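PDB 3BB8: CDP-4-keto-6-deoxy-D-glucose-3-dehydrase from Yersinia pseudotuberculosis, which catalyses the pyridoxamine 5'-phosphate-dependent C-3 dehydration of CDP-4-keto-6-deoxy-D-glucose in 3,6-dideoxyhexose biosynthesis. Local coordinates for the pyridoxal-5'-phosphate site. Numbering follows the deposited sequence. Chains: chain A/B, CDP-4-keto-6-deoxy-D-glucose-3-dehydrase.

The pyridoxal-5'-phosphate site. Residues chain A 85-87, 90, 120, 122-123, 165, 191, 193-194, 215, 217, 220, 377; chain B 247, 288. With PLP (pyridoxal-5'-phosphate), chain C.
The pyridoxal ring lies sandwiched between A:Phe120 and A:Cys193 in an aspartate aminotransferase-type cofactor pocket. A:Phe120, its CG anti to the backbone N (chi1 -167°), stacks on one face with the planes 27° apart, so that CD2 comes to 3.5 Å from PLP C6. Against the opposite face A:Cys193 presses its CB, a small group that suits a tight fit. At the ring's far edge A:Asp191, also extended (chi1 177°), offers the syn lone pair of OD1 to the pyridine nitrogen PLP N1 at 2.9 Å; this probably keeps N1 protonated and the ring an electron sink. A:Thr123 OG1 steadies the carboxylate, meeting OD1 from above its plane, while A:Cys193 N holds OD2. The engineered A:Lys220 bends at chi2 and joins its NZ to PLP C4A at 1.3 Å, forming an internal aldimine; NZ lies 2.8 Å from phenolic PLP O3, a hydrogen bond fixing the imine's rotation. A:Asp194 points both syn lone pairs at PLP O3, unusually close, probably sharing one proton. The phosphate is gripped by backbone amides and serine hydroxyls: A:Gly86 N (2.9 Å) and A:Ser215 OG (2.6 Å) on PLP O1P, A:Ser87 N and OG on PLP O3P. B:Asn288 OD1, modelled 2.7 Å from PLP O3P, is plausibly a flipped amide's NH2. B:Trp247 comes edge-on, pointing NE1 at PLP O2P (3.1 Å), its CD1 against A:Phe120's rim. The phosphate caps helix 86-96, whose dipole should favour its charge; strands 187-191 and 211-215 end at the cofactor, and chain B completes the pocket at the dimer interface.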
loop_
_atom_site.group_PDB
_atom_site.type_symbol
_atom_site.label_atom_id
_atom_site.label_comp_id
_atom_site.label_asym_id
_atom_site.label_seq_id
_atom_site.Cartn_x
_atom_site.Cartn_y
_atom_site.Cartn_z
ATOM N N SER A 85 -4.454 3.042 1.432
ATOM C CA SER A 85 -5.203 4.050 0.714
ATOM C C SER A 85 -6.612 3.559 0.460
ATOM O O SER A 85 -6.932 2.400 0.718
ATOM C CB SER A 85 -4.532 4.309 -0.647
ATOM O OG SER A 85 -4.549 3.130 -1.451
ATOM N N GLY A 86 -7.446 4.445 -0.077
ATOM C CA GLY A 86 -8.797 4.051 -0.404
ATOM C C GLY A 86 -8.744 3.000 -1.507
ATOM O O GLY A 86 -9.541 2.046 -1.508
ATOM N N SER A 87 -7.813 3.166 -2.448
ATOM C CA SER A 87 -7.678 2.207 -3.546
ATOM C C SER A 87 -7.285 0.836 -2.974
ATOM O O SER A 87 -7.786 -0.197 -3.400
ATOM C CB SER A 87 -6.610 2.671 -4.546
ATOM O OG SER A 87 -6.911 3.947 -5.089
ATOM N N ASN A 90 -10.339 -0.789 -1.447
ATOM C CA ASN A 90 -11.181 -1.402 -2.478
ATOM C C ASN A 90 -10.558 -2.722 -2.935
ATOM O O ASN A 90 -11.266 -3.718 -3.113
ATOM C CB ASN A 90 -11.349 -0.473 -3.688
ATOM C CG ASN A 90 -12.357 0.649 -3.440
ATOM O OD1 ASN A 90 -12.412 1.629 -4.180
ATOM N ND2 ASN A 90 -13.159 0.502 -2.406
ATOM N N PHE A 120 -14.567 6.345 -10.218
ATOM C CA PHE A 120 -13.133 6.403 -10.006
ATOM C C PHE A 120 -12.523 5.061 -10.406
ATOM O O PHE A 120 -13.092 4.008 -10.115
ATOM C CB PHE A 120 -12.829 6.706 -8.539
ATOM C CG PHE A 120 -11.403 7.082 -8.300
ATOM C CD1 PHE A 120 -10.930 8.323 -8.709
ATOM C CD2 PHE A 120 -10.507 6.167 -7.755
ATOM C CE1 PHE A 120 -9.582 8.650 -8.588
ATOM C CE2 PHE A 120 -9.159 6.484 -7.632
ATOM C CZ PHE A 120 -8.697 7.727 -8.052
ATOM N N THR A 122 -9.983 2.984 -9.367
ATOM C CA THR A 122 -9.762 1.917 -8.393
ATOM C C THR A 122 -11.023 1.311 -7.751
ATOM O O THR A 122 -10.941 0.382 -6.939
ATOM C CB THR A 122 -8.761 2.366 -7.319
ATOM O OG1 THR A 122 -9.265 3.502 -6.610
ATOM C CG2 THR A 122 -7.439 2.738 -7.982
ATOM N N THR A 123 -12.190 1.824 -8.123
ATOM C CA THR A 123 -13.451 1.261 -7.621
ATOM C C THR A 123 -13.684 -0.005 -8.442
ATOM O O THR A 123 -14.205 -1.005 -7.949
ATOM C CB THR A 123 -14.643 2.213 -7.874
ATOM O OG1 THR A 123 -14.520 3.353 -7.026
ATOM C CG2 THR A 123 -15.987 1.514 -7.606
ATOM N N ALA A 165 -19.623 2.972 -5.884
ATOM C CA ALA A 165 -19.297 4.013 -4.922
ATOM C C ALA A 165 -20.431 5.027 -4.786
ATOM O O ALA A 165 -21.151 5.282 -5.749
ATOM C CB ALA A 165 -18.013 4.734 -5.352
ATOM N N ASP A 191 -18.268 1.387 -1.872
ATOM C CA ASP A 191 -17.093 2.250 -1.887
ATOM C C ASP A 191 -17.578 3.597 -1.345
ATOM O O ASP A 191 -18.294 4.331 -2.028
ATOM C CB ASP A 191 -16.560 2.408 -3.316
ATOM C CG ASP A 191 -15.370 3.364 -3.403
ATOM O OD1 ASP A 191 -14.649 3.308 -4.428
ATOM O OD2 ASP A 191 -15.162 4.174 -2.465
ATOM N N CYS A 193 -15.385 5.880 -0.178
ATOM C CA CYS A 193 -14.182 6.701 -0.115
ATOM C C CYS A 193 -14.447 8.206 -0.179
ATOM O O CYS A 193 -13.617 9.006 0.265
ATOM C CB CYS A 193 -13.202 6.283 -1.210
ATOM S SG CYS A 193 -12.401 4.675 -0.870
ATOM N N ASP A 194 -15.588 8.601 -0.737
ATOM C CA ASP A 194 -15.919 10.026 -0.807
ATOM C C ASP A 194 -17.219 10.288 -0.062
ATOM O O ASP A 194 -17.827 11.351 -0.229
ATOM C CB ASP A 194 -16.127 10.481 -2.253
ATOM C CG ASP A 194 -14.916 10.255 -3.124
ATOM O OD1 ASP A 194 -13.783 10.515 -2.676
ATOM O OD2 ASP A 194 -15.104 9.834 -4.279
ATOM N N SER A 215 -11.421 6.343 2.173
ATOM C CA SER A 215 -10.075 6.836 1.886
ATOM C C SER A 215 -9.632 7.993 2.783
ATOM O O SER A 215 -10.457 8.773 3.241
ATOM C CB SER A 215 -10.006 7.294 0.428
ATOM O OG SER A 215 -8.852 8.088 0.205
ATOM N N TYR A 217 -6.981 10.172 1.791
ATOM C CA TYR A 217 -6.130 10.997 0.941
ATOM C C TYR A 217 -6.511 12.444 1.356
ATOM O O TYR A 217 -7.641 12.690 1.778
ATOM C CB TYR A 217 -6.474 10.721 -0.528
ATOM C CG TYR A 217 -5.571 11.415 -1.511
ATOM C CD1 TYR A 217 -4.225 11.076 -1.602
ATOM C CD2 TYR A 217 -6.044 12.458 -2.303
ATOM C CE1 TYR A 217 -3.369 11.760 -2.446
ATOM C CE2 TYR A 217 -5.195 13.147 -3.153
ATOM C CZ TYR A 217 -3.860 12.794 -3.215
ATOM O OH TYR A 217 -3.003 13.490 -4.034
ATOM N N LYS A 220 -10.020 13.934 0.783
ATOM C CA LYS A 220 -11.189 13.322 1.403
ATOM C C LYS A 220 -11.640 13.919 2.762
ATOM O O LYS A 220 -11.008 14.825 3.301
ATOM C CB LYS A 220 -10.962 11.796 1.471
ATOM C CG LYS A 220 -11.395 11.008 0.170
ATOM C CD LYS A 220 -10.439 11.083 -1.063
ATOM C CE LYS A 220 -11.159 10.619 -2.373
ATOM N NZ LYS A 220 -10.394 10.146 -3.641
ATOM N N PHE A 377 -13.800 12.624 -12.233
ATOM C CA PHE A 377 -12.832 11.533 -12.296
ATOM C C PHE A 377 -12.745 11.002 -13.725
ATOM O O PHE A 377 -12.683 11.780 -14.671
ATOM C CB PHE A 377 -13.211 10.412 -11.322
ATOM C CG PHE A 377 -13.411 10.891 -9.904
ATOM C CD1 PHE A 377 -12.482 11.742 -9.302
ATOM C CD2 PHE A 377 -14.549 10.531 -9.184
ATOM C CE1 PHE A 377 -12.687 12.235 -8.004
ATOM C CE2 PHE A 377 -14.766 11.017 -7.880
ATOM C CZ PHE A 377 -13.834 11.872 -7.295
ATOM N N TRP B 247 -2.602 5.476 -9.277
ATOM C CA TRP B 247 -3.935 5.291 -9.856
ATOM C C TRP B 247 -3.928 4.874 -11.317
ATOM O O TRP B 247 -4.983 4.797 -11.955
ATOM C CB TRP B 247 -4.762 6.569 -9.694
ATOM C CG TRP B 247 -4.911 7.037 -8.265
ATOM C CD1 TRP B 247 -5.713 6.492 -7.300
ATOM C CD2 TRP B 247 -4.231 8.142 -7.643
ATOM N NE1 TRP B 247 -5.579 7.193 -6.119
ATOM C CE2 TRP B 247 -4.675 8.204 -6.299
ATOM C CE3 TRP B 247 -3.294 9.085 -8.091
ATOM C CZ2 TRP B 247 -4.212 9.176 -5.396
ATOM C CZ3 TRP B 247 -2.831 10.060 -7.193
ATOM C CH2 TRP B 247 -3.293 10.095 -5.857
ATOM N N ASN B 288 -3.034 2.511 -5.713
ATOM C CA ASN B 288 -2.566 3.702 -5.024
ATOM C C ASN B 288 -1.682 3.101 -3.956
ATOM O O ASN B 288 -2.149 2.685 -2.898
ATOM C CB ASN B 288 -3.657 4.541 -4.373
ATOM C CG ASN B 288 -3.082 5.778 -3.680
ATOM O OD1 ASN B 288 -3.815 6.604 -3.131
ATOM N ND2 ASN B 288 -1.752 5.905 -3.702
HETATM N N1 PLP C . -12.865 5.575 -4.922
HETATM C C2 PLP C . -13.300 6.889 -4.972
HETATM C C2A PLP C . -14.728 7.142 -5.437
HETATM C C3 PLP C . -12.418 7.944 -4.592
HETATM O O3 PLP C . -12.800 9.239 -4.630
HETATM C C4 PLP C . -11.062 7.637 -4.147
HETATM C C4A PLP C . -10.145 8.832 -3.711
HETATM C C5 PLP C . -10.669 6.258 -4.129
HETATM C C6 PLP C . -11.620 5.242 -4.529
HETATM C C5A PLP C . -9.338 5.707 -3.715
HETATM O O4P PLP C . -8.740 6.391 -2.707
HETATM P P PLP C . -7.179 6.766 -2.634
HETATM O O1P PLP C . -6.899 7.061 -1.175
HETATM O O2P PLP C . -7.021 8.109 -3.560
HETATM O O3P PLP C . -6.334 5.614 -3.188
#